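Long-range contacts in 3-keto-5-aminohexanoate cleavage enzyme (Ralstonia eutropha, PDB 3C6C), which probably cleaves 3-keto-5-aminohexanoate or a related beta-keto acid, using a divalent metal ion held in a TIM barrel: residues A[264-269]-A[284-289]; A[61-66]-A[298-303]; A[253-258]-A[290-295]; A[242-247]-A[268-273]; A[40-45]-A[279-284]. All coordinates share one frame; numbering follows the deposited sequence. Where two conformers were deposited one is given.

Contact 1 of 5, residues A[264-269]-A[284-289]; sequences VRVGLE and QLVERA. With NI (nickel (II) ion), chain B.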
# COMPACT_ATOMS: atom_id res chain seq x y z
N VAL A 264 -17.47 -12.56 3.54
CA VAL A 264 -16.84 -13.68 2.85
C VAL A 264 -17.80 -14.57 2.09
O VAL A 264 -19.00 -14.52 2.28
CB VAL A 264 -15.99 -14.56 3.84
CG1 VAL A 264 -15.05 -13.64 4.67
CG2 VAL A 264 -16.87 -15.41 4.75
N ARG A 265 -17.20 -15.39 1.22
CA ARG A 265 -17.94 -16.30 0.37
C ARG A 265 -17.10 -17.55 0.09
O ARG A 265 -15.89 -17.47 -0.18
CB ARG A 265 -18.37 -15.58 -0.92
CG ARG A 265 -18.70 -16.47 -2.10
CD ARG A 265 -19.39 -15.75 -3.20
NE ARG A 265 -19.20 -16.42 -4.48
CZ ARG A 265 -19.90 -16.18 -5.58
NH1 ARG A 265 -20.88 -15.28 -5.55
NH2 ARG A 265 -19.58 -16.79 -6.69
N VAL A 266 -17.77 -18.68 0.21
CA VAL A 266 -17.28 -19.96 -0.24
C VAL A 266 -18.34 -20.69 -1.04
O VAL A 266 -19.41 -20.14 -1.30
CB VAL A 266 -16.74 -20.84 0.95
CG1 VAL A 266 -15.57 -20.11 1.67
CG2 VAL A 266 -17.84 -21.26 1.95
N GLY A 267 -18.03 -21.92 -1.44
CA GLY A 267 -18.99 -22.74 -2.19
C GLY A 267 -18.47 -23.39 -3.45
O GLY A 267 -17.47 -22.99 -4.01
N LEU A 268 -19.24 -24.38 -3.90
CA LEU A 268 -18.89 -25.18 -5.08
C LEU A 268 -18.94 -24.38 -6.39
O LEU A 268 -18.38 -24.81 -7.40
CB LEU A 268 -19.77 -26.43 -5.17
CG LEU A 268 -19.63 -27.45 -4.04
CD1 LEU A 268 -20.63 -28.58 -4.26
CD2 LEU A 268 -18.19 -27.96 -3.99
N GLU A 269 -19.61 -23.22 -6.36
CA GLU A 269 -19.62 -22.31 -7.50
C GLU A 269 -18.19 -21.88 -7.83
O GLU A 269 -17.82 -21.67 -8.99
CB GLU A 269 -20.50 -21.07 -7.23
CG GLU A 269 -20.37 -20.01 -8.31
CD GLU A 269 -21.52 -19.02 -8.29
OE1 GLU A 269 -22.56 -19.28 -7.65
OE2 GLU A 269 -21.37 -17.96 -8.92
N GLN A 284 -19.07 -28.64 3.92
CA GLN A 284 -17.69 -28.78 4.39
C GLN A 284 -16.92 -27.46 4.21
O GLN A 284 -16.12 -27.06 5.03
CB GLN A 284 -17.00 -29.93 3.65
CG GLN A 284 -17.49 -31.25 4.12
CD GLN A 284 -17.11 -32.40 3.22
OE1 GLN A 284 -16.60 -32.21 2.12
NE2 GLN A 284 -17.41 -33.61 3.68
N LEU A 285 -17.19 -26.80 3.11
CA LEU A 285 -16.52 -25.53 2.79
C LEU A 285 -16.94 -24.45 3.78
O LEU A 285 -16.11 -23.69 4.28
CB LEU A 285 -16.79 -25.09 1.35
CG LEU A 285 -16.21 -25.98 0.23
CD1 LEU A 285 -16.66 -25.45 -1.15
CD2 LEU A 285 -14.65 -26.12 0.34
N VAL A 286 -18.23 -24.42 4.09
CA VAL A 286 -18.77 -23.50 5.09
C VAL A 286 -18.15 -23.78 6.45
O VAL A 286 -17.76 -22.88 7.18
CB VAL A 286 -20.33 -23.55 5.17
CG1 VAL A 286 -20.82 -22.72 6.36
CG2 VAL A 286 -21.00 -23.02 3.86
N GLU A 287 -18.05 -25.06 6.79
CA GLU A 287 -17.53 -25.46 8.11
C GLU A 287 -16.09 -25.02 8.27
O GLU A 287 -15.67 -24.48 9.30
CB GLU A 287 -17.63 -26.97 8.29
CG GLU A 287 -17.00 -27.48 9.55
CD GLU A 287 -17.08 -29.01 9.66
OE1 GLU A 287 -17.23 -29.68 8.60
OE2 GLU A 287 -17.00 -29.52 10.80
N ARG A 288 -15.33 -25.16 7.19
CA ARG A 288 -13.90 -24.81 7.21
C ARG A 288 -13.71 -23.31 7.42
O ARG A 288 -12.90 -22.88 8.23
CB ARG A 288 -13.18 -25.29 5.93
CG ARG A 288 -11.75 -24.76 5.75
CD ARG A 288 -10.93 -25.69 4.83
NE ARG A 288 -10.95 -27.02 5.43
CZ ARG A 288 -10.35 -28.10 4.95
NH1 ARG A 288 -9.68 -28.06 3.81
NH2 ARG A 288 -10.44 -29.24 5.62
N ALA A 289 -14.50 -22.54 6.69
CA ALA A 289 -14.43 -21.06 6.73
C ALA A 289 -14.84 -20.56 8.13
O ALA A 289 -14.21 -19.69 8.74
CB ALA A 289 -15.33 -20.45 5.61
NI NI B . -22.83 -16.36 -9.27
O HOH W 1 -21.26 -14.69 -8.59
O HOH W 2 -21.59 -16.37 -11.07
O HOH W 3 -23.65 -14.62 -10.12
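V266 and L285 carry this contact between a barrel strand and the helix that covers it. The V266 branches divide the work. CG2 lies against the helix backbone, 3.8 Å from L285 O, and also meets V286 CG2. CG1 reaches the next turn and touches A289 CB at 4.0 Å. L285 points back at the chain beyond the strand. Its CD1 rests on the backbone of G267, 3.6 Å from G267 C. The L285 and L268 side chains cross at about a right angle, with L285 CD1 4.1 Å from L268 CD2. The phi of 131° at G267 suits glycine. R265 points the other way, into the barrel. Its extended chain brings NH2 to E269 OE2 (3.1 Å), a salt bridge with a weak hydrogen bond. That same OE2 binds nickel at 2.2 Å. Strand 264-266 and helix 282-295 run roughly antiparallel here, at 145°, as in a TIM barrel. Strand 23-29 pairs with V264 and V266, while helices 47-60 and 250-260 pack against V286 and L285.

Contact 2 of 5, residues A[61-66]-A[298-303]; sequences GASVAH and MSVATP. With NI (nickel (II) ion), chain B.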
# COMPACT_ATOMS: atom_id res chain seq x y z
N GLY A 61 -23.76 -23.09 9.14
CA GLY A 61 -23.64 -21.73 9.64
C GLY A 61 -23.66 -20.58 8.63
O GLY A 61 -23.45 -19.42 8.98
N ALA A 62 -23.93 -20.87 7.37
CA ALA A 62 -23.97 -19.83 6.33
C ALA A 62 -25.10 -18.82 6.59
O ALA A 62 -26.20 -19.18 7.02
CB ALA A 62 -24.07 -20.42 4.93
N SER A 63 -24.78 -17.57 6.30
CA SER A 63 -25.71 -16.44 6.49
C SER A 63 -26.65 -16.28 5.29
O SER A 63 -27.81 -15.90 5.43
CB SER A 63 -24.95 -15.11 6.67
OG SER A 63 -23.76 -15.26 7.44
N VAL A 64 -26.06 -16.52 4.12
CA VAL A 64 -26.66 -16.27 2.82
C VAL A 64 -26.32 -17.42 1.87
O VAL A 64 -25.20 -17.97 1.92
CB VAL A 64 -26.14 -14.91 2.20
CG1 VAL A 64 -26.89 -14.56 0.90
CG2 VAL A 64 -26.24 -13.72 3.21
N ALA A 65 -27.26 -17.75 0.99
CA ALA A 65 -27.07 -18.70 -0.13
C ALA A 65 -27.16 -17.96 -1.46
O ALA A 65 -28.18 -17.31 -1.74
CB ALA A 65 -28.10 -19.85 -0.09
N HIS A 66 -26.10 -18.07 -2.23
CA HIS A 66 -26.06 -17.54 -3.61
C HIS A 66 -26.37 -18.67 -4.58
O HIS A 66 -25.71 -19.71 -4.62
CB HIS A 66 -24.72 -16.87 -3.91
CG HIS A 66 -24.59 -16.38 -5.32
ND1 HIS A 66 -25.24 -15.26 -5.79
CD2 HIS A 66 -23.94 -16.91 -6.38
CE1 HIS A 66 -24.93 -15.08 -7.07
NE2 HIS A 66 -24.14 -16.07 -7.45
N MSE A 298 -13.41 -14.02 15.71
CA MSE A 298 -14.67 -13.47 15.16
C MSE A 298 -15.79 -14.51 15.21
O MSE A 298 -15.66 -15.57 15.82
CB MSE A 298 -14.44 -12.93 13.75
CG MSE A 298 -13.61 -11.62 13.71
SE MSE A 298 -12.99 -11.12 11.94
CE MSE A 298 -11.64 -12.32 11.79
N SER A 299 -16.92 -14.20 14.59
CA SER A 299 -17.95 -15.22 14.41
C SER A 299 -18.72 -15.01 13.13
O SER A 299 -18.61 -13.98 12.50
CB SER A 299 -18.93 -15.27 15.57
OG SER A 299 -19.60 -14.04 15.67
N VAL A 300 -19.47 -16.03 12.76
CA VAL A 300 -20.23 -15.99 11.53
C VAL A 300 -21.65 -15.55 11.85
O VAL A 300 -22.34 -16.13 12.69
CB VAL A 300 -20.24 -17.32 10.79
CG1 VAL A 300 -21.12 -17.20 9.54
CG2 VAL A 300 -18.78 -17.77 10.42
N ALA A 301 -22.07 -14.51 11.14
CA ALA A 301 -23.43 -13.97 11.29
C ALA A 301 -24.50 -15.02 10.99
O ALA A 301 -24.46 -15.69 9.96
CB ALA A 301 -23.63 -12.72 10.39
N THR A 302 -25.46 -15.12 11.88
CA THR A 302 -26.69 -15.87 11.58
C THR A 302 -27.41 -15.10 10.45
O THR A 302 -27.09 -13.93 10.21
CB THR A 302 -27.64 -16.00 12.79
OG1 THR A 302 -28.15 -14.71 13.11
CG2 THR A 302 -26.94 -16.61 14.03
N PRO A 303 -28.39 -15.73 9.77
CA PRO A 303 -29.13 -15.01 8.73
C PRO A 303 -29.75 -13.71 9.23
O PRO A 303 -29.66 -12.66 8.58
CB PRO A 303 -30.17 -16.04 8.29
CG PRO A 303 -29.42 -17.35 8.44
CD PRO A 303 -28.61 -17.19 9.68
NI NI B . -22.83 -16.36 -9.27
O HOH W 4 -23.79 -18.69 11.53
O HOH W 2 -21.59 -16.37 -11.07
O HOH W 3 -23.65 -14.62 -10.12
O HOH W 1 -21.26 -14.69 -8.59
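In the TIM barrel, S63, just before the strand that carries nickel ligand H66, meets A301 after short strand 299-300. Segment 61-66 leaves helix 47-60 through a Schellman motif at G61 and enters strand 64-70. Segment 298-303 runs from strand 299-300 to the start of helix 303-310. S63 makes the direct polar link: its OG donates to A301 O at 2.7 Å. The hydroxyl approaches that carbonyl at a C=O...OG angle of 136°, tilted 25° from its plane. OG lies anti to the carbonyl carbon of S63 (chi1 -38°), which turns it to A301. V300 brings CG1 to within 3.3 Å of G61 O, and the same methyl lies 3.9 Å from S63 OG. P303 lays its ring beside the backbone, with CG 3.7 Å from S63 O. A water lies between two carbonyls, 2.7 Å from G61 O and also near V300 O; it has more acceptors in reach than protons. T302 is the N-cap of helix 303-310. Farther along strand 64-70, H66 NE2 binds nickel at 2.3 Å, and H68 and E269 complete the protein ligands. S63 OG is also hydrogen-bonded to L26 N, so this buried hydroxyl has partners on two parts of the chain. It ties segment 298-303 to strand 23-29 and to the approach of strand 64-70, remote from the metal.

Contact 3 of 5, residues A[253-258]-A[290-295]; sequences MMAQAA and RTVIEH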
# COMPACT_ATOMS: atom_id res chain seq x y z
N MSE A 253 -8.46 -16.11 0.31
CA MSE A 253 -9.17 -14.84 0.12
C MSE A 253 -10.26 -14.64 1.17
O MSE A 253 -10.52 -13.52 1.61
CB MSE A 253 -9.73 -14.68 -1.29
CG MSE A 253 -8.65 -14.42 -2.36
SE MSE A 253 -7.38 -12.97 -2.09
CE MSE A 253 -6.04 -13.77 -1.18
N MSE A 254 -10.87 -15.73 1.60
CA MSE A 254 -11.84 -15.69 2.70
C MSE A 254 -11.20 -15.15 3.98
O MSE A 254 -11.71 -14.22 4.63
CB MSE A 254 -12.43 -17.10 2.94
CG MSE A 254 -13.45 -17.25 4.10
SE MSE A 254 -12.63 -17.47 5.82
CE MSE A 254 -11.50 -19.00 5.48
N ALA A 255 -10.05 -15.71 4.33
CA ALA A 255 -9.37 -15.31 5.58
C ALA A 255 -8.93 -13.85 5.47
O ALA A 255 -9.03 -13.06 6.42
CB ALA A 255 -8.17 -16.25 5.92
N GLN A 256 -8.47 -13.49 4.29
CA GLN A 256 -7.91 -12.14 4.05
C GLN A 256 -9.00 -11.09 4.14
O GLN A 256 -8.83 -10.03 4.77
CB GLN A 256 -7.19 -12.04 2.69
CG GLN A 256 -6.51 -10.69 2.52
CD GLN A 256 -5.48 -10.46 3.58
OE1 GLN A 256 -4.33 -10.90 3.43
NE2 GLN A 256 -5.87 -9.81 4.69
N ALA A 257 -10.17 -11.42 3.61
CA ALA A 257 -11.34 -10.53 3.72
C ALA A 257 -11.75 -10.38 5.18
O ALA A 257 -11.95 -9.26 5.66
CB ALA A 257 -12.53 -11.00 2.86
N ALA A 258 -11.84 -11.49 5.90
CA ALA A 258 -12.23 -11.45 7.32
C ALA A 258 -11.29 -10.53 8.09
O ALA A 258 -11.72 -9.71 8.90
CB ALA A 258 -12.25 -12.85 7.96
N ARG A 290 -15.88 -21.20 8.64
CA ARG A 290 -16.42 -20.85 9.97
C ARG A 290 -15.40 -21.09 11.07
O ARG A 290 -15.20 -20.25 11.97
CB ARG A 290 -17.73 -21.60 10.24
CG ARG A 290 -18.25 -21.38 11.65
CD ARG A 290 -19.58 -22.05 11.79
NE ARG A 290 -19.97 -22.12 13.19
CZ ARG A 290 -21.05 -22.75 13.63
NH1 ARG A 290 -21.87 -23.33 12.77
NH2 ARG A 290 -21.32 -22.77 14.92
N THR A 291 -14.72 -22.22 10.96
CA THR A 291 -13.66 -22.58 11.91
C THR A 291 -12.52 -21.55 11.91
O THR A 291 -12.07 -21.10 12.96
CB THR A 291 -13.13 -24.00 11.63
OG1 THR A 291 -14.17 -24.95 11.90
CG2 THR A 291 -11.91 -24.31 12.51
N VAL A 292 -12.10 -21.15 10.72
CA VAL A 292 -11.07 -20.14 10.58
C VAL A 292 -11.51 -18.82 11.22
O VAL A 292 -10.80 -18.23 12.05
CB VAL A 292 -10.62 -19.94 9.10
CG1 VAL A 292 -9.74 -18.66 9.01
CG2 VAL A 292 -9.86 -21.21 8.57
N ILE A 293 -12.70 -18.37 10.87
CA ILE A 293 -13.26 -17.09 11.39
C ILE A 293 -13.32 -17.08 12.93
O ILE A 293 -12.93 -16.12 13.59
CB ILE A 293 -14.66 -16.80 10.72
CG1 ILE A 293 -14.44 -16.47 9.23
CG2 ILE A 293 -15.43 -15.66 11.43
CD1 ILE A 293 -15.74 -16.54 8.39
N GLU A 294 -13.78 -18.19 13.48
CA GLU A 294 -13.87 -18.34 14.93
C GLU A 294 -12.48 -18.36 15.58
O GLU A 294 -12.23 -17.71 16.61
CB GLU A 294 -14.68 -19.58 15.28
CG GLU A 294 -16.17 -19.43 14.89
CD GLU A 294 -17.02 -20.66 15.10
OE1 GLU A 294 -16.47 -21.74 15.39
OE2 GLU A 294 -18.25 -20.54 14.93
N HIS A 295 -11.55 -19.09 14.95
CA HIS A 295 -10.18 -19.21 15.48
C HIS A 295 -9.50 -17.82 15.47
O HIS A 295 -8.58 -17.54 16.26
CB HIS A 295 -9.35 -20.25 14.70
CG HIS A 295 -9.64 -21.68 15.09
ND1 HIS A 295 -10.71 -22.03 15.88
CD2 HIS A 295 -8.98 -22.83 14.81
CE1 HIS A 295 -10.71 -23.34 16.06
NE2 HIS A 295 -9.67 -23.85 15.42
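M254, a selenomethionine, reaches across to V292 and I293 and crosses both side chains at a slant. Its CG is anti to the backbone N (chi1 178°), and bends at chi2 and chi3 then turn the methyl toward V292. CE meets the branch point of V292, 3.8 Å from CB, with both V292 methyls close by. SE lies against I293 instead, 4.0 Å from CG1. I293 holds CG1 anti to its carbonyl carbon (chi1 -69°), which lets CG1 and CD1 lie along the selenium. The helices 250-260 and 282-295 are neighbours on the outside of the TIM barrel. Their segments run roughly parallel, at 33°, with axes 10.3 Å apart. Small residues fill the remaining approach: A255 CB faces V292 CG1 at 4.2 Å, and A258 CB faces I293 CG1 at 4.4 Å. V264 packs on both M254 and I293. Turned away from helix 250-260, R290 NE donates almost straight to E294 OE2 (2.9 Å) in a salt bridge. L296 of the second subunit packs on A255.

Contact 4 of 5, residues A[242-247]-A[268-273]; sequences AAFGIG and LEDNLY. With NI (nickel (II) ion), chain B.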
# COMPACT_ATOMS: atom_id res chain seq x y z
N ALA A 242 -17.49 -7.46 0.53
CA ALA A 242 -16.98 -8.85 0.55
C ALA A 242 -15.95 -9.02 -0.56
O ALA A 242 -15.84 -8.20 -1.45
CB ALA A 242 -18.12 -9.82 0.39
N ALA A 243 -15.19 -10.10 -0.46
CA ALA A 243 -14.24 -10.48 -1.49
C ALA A 243 -14.15 -11.99 -1.49
O ALA A 243 -14.30 -12.62 -0.44
CB ALA A 243 -12.86 -9.84 -1.20
N PHE A 244 -13.98 -12.56 -2.66
CA PHE A 244 -13.76 -14.02 -2.75
C PHE A 244 -12.81 -14.40 -3.86
O PHE A 244 -12.55 -13.64 -4.76
CB PHE A 244 -15.11 -14.73 -2.88
CG PHE A 244 -15.73 -14.63 -4.23
CD1 PHE A 244 -16.58 -13.60 -4.55
CD2 PHE A 244 -15.48 -15.60 -5.20
CE1 PHE A 244 -17.17 -13.54 -5.77
CE2 PHE A 244 -16.06 -15.53 -6.46
CZ PHE A 244 -16.91 -14.50 -6.74
N GLY A 245 -12.26 -15.59 -3.72
CA GLY A 245 -11.44 -16.20 -4.72
C GLY A 245 -11.93 -17.56 -5.19
O GLY A 245 -12.85 -18.19 -4.66
N ILE A 246 -11.25 -18.00 -6.22
CA ILE A 246 -11.58 -19.22 -6.95
C ILE A 246 -10.54 -20.30 -6.70
O ILE A 246 -9.35 -20.01 -6.53
CB ILE A 246 -11.63 -18.90 -8.48
CG1 ILE A 246 -12.60 -17.74 -8.78
CG2 ILE A 246 -11.98 -20.13 -9.29
CD1 ILE A 246 -14.01 -18.02 -8.36
N GLY A 247 -11.00 -21.54 -6.68
CA GLY A 247 -10.12 -22.69 -6.51
C GLY A 247 -9.25 -22.61 -5.27
O GLY A 247 -9.74 -22.43 -4.16
N LEU A 268 -19.24 -24.38 -3.90
CA LEU A 268 -18.89 -25.18 -5.08
C LEU A 268 -18.94 -24.38 -6.39
O LEU A 268 -18.38 -24.81 -7.40
CB LEU A 268 -19.77 -26.43 -5.17
CG LEU A 268 -19.63 -27.45 -4.04
CD1 LEU A 268 -20.63 -28.58 -4.26
CD2 LEU A 268 -18.19 -27.96 -3.99
N GLU A 269 -19.61 -23.22 -6.36
CA GLU A 269 -19.62 -22.31 -7.50
C GLU A 269 -18.19 -21.88 -7.83
O GLU A 269 -17.82 -21.67 -8.99
CB GLU A 269 -20.50 -21.07 -7.23
CG GLU A 269 -20.37 -20.01 -8.31
CD GLU A 269 -21.52 -19.02 -8.29
OE1 GLU A 269 -22.56 -19.28 -7.65
OE2 GLU A 269 -21.37 -17.96 -8.92
N ASP A 270 -17.37 -21.78 -6.79
CA ASP A 270 -16.04 -21.16 -6.87
C ASP A 270 -14.85 -22.13 -6.76
O ASP A 270 -13.75 -21.81 -7.16
CB ASP A 270 -15.86 -20.10 -5.77
CG ASP A 270 -16.90 -19.02 -5.82
OD1 ASP A 270 -17.37 -18.68 -6.94
OD2 ASP A 270 -17.23 -18.48 -4.72
N ASN A 271 -15.12 -23.29 -6.18
CA ASN A 271 -14.10 -24.28 -5.88
C ASN A 271 -14.73 -25.62 -5.59
O ASN A 271 -15.61 -25.71 -4.75
CB ASN A 271 -13.32 -23.84 -4.63
CG ASN A 271 -12.44 -24.94 -4.08
OD1 ASN A 271 -11.71 -25.61 -4.83
ND2 ASN A 271 -12.49 -25.13 -2.78
N LEU A 272 -14.28 -26.66 -6.29
CA LEU A 272 -14.82 -28.01 -6.08
C LEU A 272 -14.14 -28.84 -4.99
O LEU A 272 -14.65 -29.90 -4.59
CB LEU A 272 -14.77 -28.79 -7.40
CG LEU A 272 -15.56 -28.24 -8.59
CD1 LEU A 272 -15.51 -29.27 -9.73
CD2 LEU A 272 -17.01 -27.91 -8.25
N TYR A 273 -12.98 -28.39 -4.52
CA TYR A 273 -12.07 -29.23 -3.73
C TYR A 273 -11.86 -28.82 -2.28
O TYR A 273 -11.62 -27.66 -1.95
CB TYR A 273 -10.69 -29.30 -4.41
CG TYR A 273 -10.75 -29.91 -5.78
CD1 TYR A 273 -10.73 -31.28 -5.95
CD2 TYR A 273 -10.84 -29.11 -6.91
CE1 TYR A 273 -10.79 -31.84 -7.22
CE2 TYR A 273 -10.89 -29.65 -8.17
CZ TYR A 273 -10.85 -31.01 -8.32
OH TYR A 273 -10.93 -31.52 -9.60
NI NI B . -22.83 -16.36 -9.27
O HOH W 5 -15.13 -18.57 -3.03
O HOH W 2 -21.59 -16.37 -11.07
O HOH W 3 -23.65 -14.62 -10.12
O HOH W 1 -21.26 -14.69 -8.59
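The backbones of G247 and D270 join by one nearly straight hydrogen bond, G247 N to D270 O, at 2.8 Å and 172°. It links the loops that follow strands 240-244 and 264-266 of the TIM barrel, at the end where the metal sits. A water sits between G245 O and D270 OD2, 2.8 Å from the first and 2.7 Å from the second; it has more acceptors in reach than protons. F244 lies next to the D270 carboxylate, with CD2 3.4 Å from OD2. The ring and carboxylate planes are only 16° apart, although the two side chains cross at about a right angle. F244 CG sits between the backbone N and the carbonyl carbon (chi1 76°), which swings the ring toward D270. The strongest partner of D270 is R265, whose NE forms a salt bridge with D270 OD2; R265 also makes a cation-pi contact with F244. E269, one residue earlier, is a nickel ligand. N271 turns its amide to the backbone of G247, with CG 3.7 Å from G247 O. Its OD1 accepts from Y273 N to form an Asx turn, the N-H arriving from above the amide carbonyl plane at 3.1 Å.

Contact 5 of 5, residues A[40-45]-A[279-284]; sequences HPSMPI and FATNGQ. With EDO (1,2-ethanediol), chain F.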
# COMPACT_ATOMS: atom_id res chain seq x y z
N HIS A 40 -17.27 -35.09 -9.84
CA HIS A 40 -17.79 -34.62 -8.54
C HIS A 40 -19.13 -35.32 -8.25
O HIS A 40 -20.11 -35.10 -8.93
CB HIS A 40 -17.96 -33.10 -8.49
CG HIS A 40 -18.25 -32.60 -7.10
ND1 HIS A 40 -19.28 -33.13 -6.34
CD2 HIS A 40 -17.65 -31.66 -6.32
CE1 HIS A 40 -19.30 -32.53 -5.16
NE2 HIS A 40 -18.32 -31.64 -5.11
N PRO A 41 -19.16 -36.18 -7.23
CA PRO A 41 -20.27 -37.13 -7.11
C PRO A 41 -21.55 -36.59 -6.50
O PRO A 41 -22.54 -37.31 -6.40
CB PRO A 41 -19.69 -38.22 -6.21
CG PRO A 41 -18.69 -37.50 -5.39
CD PRO A 41 -18.09 -36.45 -6.25
N SER A 42 -21.50 -35.34 -6.07
CA SER A 42 -22.65 -34.70 -5.41
C SER A 42 -22.88 -33.28 -5.87
O SER A 42 -23.48 -32.48 -5.16
CB SER A 42 -22.53 -34.74 -3.87
OG SER A 42 -21.37 -34.07 -3.41
N MSE A 43 -22.45 -32.96 -7.07
CA MSE A 43 -22.65 -31.62 -7.62
C MSE A 43 -24.16 -31.29 -7.64
O MSE A 43 -24.92 -32.11 -8.15
CB MSE A 43 -22.09 -31.50 -9.03
CG MSE A 43 -21.93 -30.09 -9.48
SE MSE A 43 -20.54 -29.15 -8.46
CE MSE A 43 -20.96 -27.44 -8.98
N PRO A 44 -24.59 -30.12 -7.08
CA PRO A 44 -26.04 -29.80 -7.14
C PRO A 44 -26.50 -29.38 -8.52
O PRO A 44 -26.08 -28.33 -9.05
CB PRO A 44 -26.19 -28.64 -6.14
CG PRO A 44 -24.94 -28.65 -5.29
CD PRO A 44 -23.86 -29.18 -6.19
N ILE A 45 -27.36 -30.20 -9.11
CA ILE A 45 -27.82 -29.97 -10.49
C ILE A 45 -29.30 -29.61 -10.58
O ILE A 45 -29.67 -28.63 -11.22
CB ILE A 45 -27.56 -31.19 -11.39
CG1 ILE A 45 -26.05 -31.53 -11.45
CG2 ILE A 45 -28.13 -30.96 -12.82
CD1 ILE A 45 -25.17 -30.43 -11.86
N PHE A 279 -12.84 -33.95 -3.49
CA PHE A 279 -14.01 -33.09 -3.67
C PHE A 279 -14.68 -32.74 -2.33
O PHE A 279 -14.73 -33.55 -1.40
CB PHE A 279 -15.04 -33.75 -4.60
CG PHE A 279 -14.59 -33.87 -6.02
CD1 PHE A 279 -14.26 -32.75 -6.76
CD2 PHE A 279 -14.45 -35.12 -6.62
CE1 PHE A 279 -13.87 -32.85 -8.07
CE2 PHE A 279 -14.03 -35.22 -7.94
CZ PHE A 279 -13.74 -34.10 -8.66
N ALA A 280 -15.17 -31.52 -2.29
CA ALA A 280 -15.92 -30.95 -1.15
C ALA A 280 -17.43 -30.97 -1.34
O ALA A 280 -17.95 -30.95 -2.46
CB ALA A 280 -15.48 -29.49 -0.88
N THR A 281 -18.13 -30.99 -0.22
CA THR A 281 -19.51 -30.51 -0.18
C THR A 281 -19.54 -29.02 0.21
O THR A 281 -18.60 -28.49 0.80
CB THR A 281 -20.38 -31.29 0.84
OG1 THR A 281 -20.01 -30.91 2.18
CG2 THR A 281 -20.30 -32.87 0.62
N ASN A 282 -20.65 -28.37 -0.08
CA ASN A 282 -20.85 -26.97 0.33
C ASN A 282 -20.75 -26.85 1.83
O ASN A 282 -20.08 -25.97 2.34
CB ASN A 282 -22.17 -26.40 -0.17
CG ASN A 282 -22.10 -25.99 -1.62
OD1 ASN A 282 -21.40 -25.03 -1.97
ND2 ASN A 282 -22.83 -26.70 -2.48
N GLY A 283 -21.36 -27.79 2.55
CA GLY A 283 -21.30 -27.79 4.01
C GLY A 283 -19.90 -27.83 4.56
O GLY A 283 -19.54 -27.15 5.52
N GLN A 284 -19.07 -28.64 3.92
CA GLN A 284 -17.69 -28.78 4.39
C GLN A 284 -16.92 -27.46 4.21
O GLN A 284 -16.12 -27.06 5.03
CB GLN A 284 -17.00 -29.93 3.65
CG GLN A 284 -17.49 -31.25 4.12
CD GLN A 284 -17.11 -32.40 3.22
OE1 GLN A 284 -16.60 -32.21 2.12
NE2 GLN A 284 -17.41 -33.61 3.68
C1 EDO F . -17.50 -35.48 -2.45
O1 EDO F . -16.86 -36.73 -2.14
C2 EDO F . -18.63 -35.20 -1.49
O2 EDO F . -19.86 -35.69 -2.05
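H40 meets both F279 and A280. Its CA sits over the centre of the F279 ring, 3.9 Å from the centroid and 12° off the ring normal, a CH-pi contact. In return, F279 CB lies over one face of the imidazole, offset toward the rim. The two rings are oblique, with planes at 43°, and the side chains slide past each other in opposite directions. H40 CG is anti to its backbone N (chi1 -170°), and this carries the imidazole past F279 to A280. NE2 then donates to A280 O at 2.8 Å, with that oxygen near the ring plane. At the other ring nitrogen, ND1 accepts in plane from S42 N at 3.1 Å, so bonds at both nitrogens fix the rotation of the imidazole. P41 adds CD against F279 CD2 at 3.9 Å. Together H40 and P41 join the loop after strand 23-29 to the approach of helix 282-295 on the TIM barrel wall. T281 and Q284 form a capping box at that start. S42 turns OG to a bound 1,2-ethanediol, probably from the crystallisation liquor; OG and O2 share a hydrogen bond of 2.6 Å. T281 CG2 touches the same molecule, 3.6 Å from its C2. P44 ends the contact with CG 4.0 Å from N282 ND2, which is hydrogen-bonded to V30 O.

Contacts 1, 2 and 4 meet at the nickel. Contacts 1 and 4 share L268 and the ligand E269, and contact 2 brings H66; E269 OE1 lies 3.0 Å from H66 CD2. The pair R265 NE and D270 OD2, 2.9 Å apart, also joins contacts 1 and 4. Helix 282-295 connects contacts 1, 3 and 5 along its length. Contact 5 reaches contact 1 through L268 N and N282 OD1, 3.0 Å apart, a probable hydrogen bond. Contact 3 lies about 10 Å from contact 1, centre to centre, and the second subunit packs against it. Contacts 3 and 5 do not touch: their centres are 21 Å apart and their nearest atoms about 7 Å.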